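Local coordinates for secreted protein ASP-2 (Necator americanus, PDB 1U53), which is a secreted pathogenesis-related-1 (CAP superfamily) protein of a hookworm and a vaccine antigen for human hookworm infection, its molecular activity being unsettled, at residues N43-A48 with V117-K122. Numbering follows the deposited sequence.
Sequences NAPKAA and VGQNLK
The side-chain amide of Gln119 donates a weak hydrogen bond from NE2 to Asn43 O, at 3.3 Å with an N-H...O angle of 155°. It bridges two surface loops of the CAP fold, one running from helix 14-32 to strand 54-55 and the other joining helices 111-115 and 125-128. The Gln119 chain bends at chi2 (-53°), which brings CD back beside Pro45 CD. Gln119 OE1 lies over the face of the pyrrolidine ring, against CB, CG and CD of Pro45 and 3.7 Å from CG. Gln119 NE2 sits off the ring edge, 3.8 Å from Pro45 CD, and reaches the backbone from there. Pro45 is the centre of the contact. Leu121 meets the CG corner of the ring with both methyls, CD1 on the side away from Gln119 OE1 and 4.0 Å from Pro45 CG, and Tyr175 also packs against this leucine. The tyrosine hydroxyl is hydrogen-bonded to Pro45 O, so one aromatic residue serves both loops. Asp38 adds a further tether, its carboxylate accepting from the backbone N atoms of Val117 and Gly118, while Asn43 ND2 is bonded to Gly34 O. Beyond Gln119 the chain forms an Asx turn: Asn120 OD1 accepts from Lys122 N at 3.0 Å, with the donor lying 39° out of the carbonyl plane.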
ATOM      1  N   ASN A  43      13.170   2.368  14.969  1.00 14.39           N
ATOM      2  CA  ASN A  43      12.419   1.742  13.899  1.00 14.48           C
ATOM      3  C   ASN A  43      10.929   1.705  14.192  1.00 14.07           C
ATOM      4  O   ASN A  43      10.496   1.835  15.348  1.00 15.48           O
ATOM      5  CB  ASN A  43      12.931   0.302  13.710  1.00 15.94           C
ATOM      6  CG  ASN A  43      14.327   0.254  13.098  1.00 16.74           C
ATOM      7  OD1 ASN A  43      14.936   1.297  12.827  1.00 18.47           O
ATOM      8  ND2 ASN A  43      14.864  -0.973  12.913  1.00 16.63           N
ATOM      9  N   ALA A  44      10.125   1.435  13.176  1.00 12.73           N
ATOM     10  CA  ALA A  44       8.696   1.187  13.448  1.00 11.81           C
ATOM     11  C   ALA A  44       8.547  -0.032  14.372  1.00 13.84           C
ATOM     12  O   ALA A  44       9.377  -0.959  14.362  1.00 12.03           O
ATOM     13  CB  ALA A  44       7.940   0.992  12.114  1.00 12.47           C
ATOM     14  N   PRO A  45       7.522  -0.022  15.230  1.00 13.23           N
ATOM     15  CA  PRO A  45       7.379  -1.214  16.077  1.00 13.04           C
ATOM     16  C   PRO A  45       7.046  -2.504  15.360  1.00 12.99           C
ATOM     17  O   PRO A  45       6.370  -2.484  14.338  1.00 13.57           O
ATOM     18  CB  PRO A  45       6.196  -0.880  17.004  1.00 14.61           C
ATOM     19  CG  PRO A  45       5.591   0.357  16.488  1.00 15.64           C
ATOM     20  CD  PRO A  45       6.549   1.035  15.542  1.00 12.82           C
ATOM     21  N   LYS A  46       7.427  -3.622  15.979  1.00 13.82           N
ATOM     22  CA  LYS A  46       7.079  -4.932  15.418  1.00 14.15           C
ATOM     23  C   LYS A  46       5.581  -5.124  15.471  1.00 13.63           C
ATOM     24  O   LYS A  46       4.895  -4.594  16.368  1.00 13.61           O
ATOM     25  CB  LYS A  46       7.773  -6.082  16.162  1.00 13.13           C
ATOM     26  CG  LYS A  46       9.298  -5.985  16.046  1.00 14.57           C
ATOM     27  CD  LYS A  46      10.007  -7.039  16.933  1.00 17.27           C
ATOM     28  CE  LYS A  46      11.532  -6.897  16.769  1.00 20.51           C
ATOM     29  NZ  LYS A  46      12.268  -7.885  17.594  1.00 25.76           N
ATOM     30  N   ALA A  47       5.087  -5.908  14.516  1.00 11.41           N
ATOM     31  CA  ALA A  47       3.648  -6.095  14.314  1.00 11.67           C
ATOM     32  C   ALA A  47       3.342  -7.527  14.686  1.00 13.21           C
ATOM     33  O   ALA A  47       4.017  -8.445  14.172  1.00 12.47           O
ATOM     34  CB  ALA A  47       3.272  -5.846  12.858  1.00 13.71           C
ATOM     35  N   ALA A  48       2.281  -7.723  15.470  1.00 13.42           N
ATOM     36  CA  ALA A  48       1.953  -9.064  15.995  1.00 14.51           C
ATOM     37  C   ALA A  48       1.218  -9.951  14.992  1.00 16.27           C
ATOM     38  O   ALA A  48       1.187 -11.181  15.155  1.00 14.93           O
ATOM     39  CB  ALA A  48       1.079  -8.931  17.256  1.00 16.02           C
ATOM     40  N   VAL A 117       6.536   8.445  12.060  1.00 13.30           N
ATOM     41  CA  VAL A 117       5.236   8.079  12.578  1.00 13.07           C
ATOM     42  C   VAL A 117       5.309   7.991  14.108  1.00 14.25           C
ATOM     43  O   VAL A 117       4.537   8.658  14.819  1.00 16.60           O
ATOM     44  CB  VAL A 117       4.829   6.713  12.006  1.00 13.91           C
ATOM     45  CG1 VAL A 117       3.643   6.145  12.750  1.00 14.26           C
ATOM     46  CG2 VAL A 117       4.523   6.890  10.500  1.00 13.23           C
ATOM     47  N   GLY A 118       6.252   7.195  14.598  1.00 15.24           N
ATOM     48  CA  GLY A 118       6.390   7.028  16.067  1.00 13.16           C
ATOM     49  C   GLY A 118       5.816   5.747  16.597  1.00 14.20           C
ATOM     50  O   GLY A 118       5.321   4.894  15.828  1.00 13.39           O
ATOM     51  N   GLN A 119       5.869   5.580  17.925  1.00 14.32           N
ATOM     52  CA  GLN A 119       5.472   4.282  18.513  1.00 13.34           C
ATOM     53  C   GLN A 119       3.979   4.186  18.781  1.00 13.61           C
ATOM     54  O   GLN A 119       3.452   3.082  18.988  1.00 16.27           O
ATOM     55  CB  GLN A 119       6.218   4.047  19.825  1.00 13.70           C
ATOM     56  CG  GLN A 119       7.707   3.998  19.690  1.00 19.65           C
ATOM     57  CD  GLN A 119       8.149   3.013  18.650  1.00 24.04           C
ATOM     58  OE1 GLN A 119       8.094   1.790  18.868  1.00 25.28           O
ATOM     59  NE2 GLN A 119       8.580   3.528  17.488  1.00 27.27           N
ATOM     60  N   ASN A 120       3.266   5.317  18.764  1.00 14.31           N
ATOM     61  CA  ASN A 120       1.815   5.271  18.908  1.00 14.01           C
ATOM     62  C   ASN A 120       1.159   5.192  17.543  1.00 14.89           C
ATOM     63  O   ASN A 120       1.187   6.169  16.775  1.00 16.11           O
ATOM     64  CB  ASN A 120       1.266   6.534  19.603  1.00 13.98           C
ATOM     65  CG  ASN A 120      -0.232   6.444  19.887  1.00 15.57           C
ATOM     66  OD1 ASN A 120      -0.933   5.559  19.390  1.00 17.87           O
ATOM     67  ND2 ASN A 120      -0.720   7.351  20.758  1.00 17.14           N
ATOM     68  N   LEU A 121       0.532   4.056  17.270  1.00 14.37           N
ATOM     69  CA  LEU A 121       0.041   3.788  15.911  1.00 14.94           C
ATOM     70  C   LEU A 121      -1.399   4.157  15.704  1.00 16.54           C
ATOM     71  O   LEU A 121      -1.993   3.840  14.655  1.00 15.50           O
ATOM     72  CB  LEU A 121       0.293   2.323  15.541  1.00 14.53           C
ATOM     73  CG  LEU A 121       1.748   1.902  15.647  1.00 13.29           C
ATOM     74  CD1 LEU A 121       1.815   0.448  15.187  1.00 15.78           C
ATOM     75  CD2 LEU A 121       2.641   2.803  14.771  1.00 14.91           C
ATOM     76  N   LYS A 122      -1.985   4.838  16.691  1.00 17.84           N
ATOM     77  CA  LYS A 122      -3.341   5.387  16.542  1.00 18.31           C
ATOM     78  C   LYS A 122      -3.398   6.452  15.461  1.00 20.65           C
ATOM     79  O   LYS A 122      -2.670   7.455  15.503  1.00 20.25           O
ATOM     80  CB  LYS A 122      -3.797   6.011  17.869  1.00 20.43           C
ATOM     81  CG  LYS A 122      -5.272   6.388  17.919  1.00 22.84           C
ATOM     82  CD  LYS A 122      -5.585   7.021  19.272  1.00 25.07           C
ATOM     83  CE  LYS A 122      -7.058   7.312  19.411  1.00 26.50           C
ATOM     84  NZ  LYS A 122      -7.372   8.557  18.673  1.00 30.75           N
TER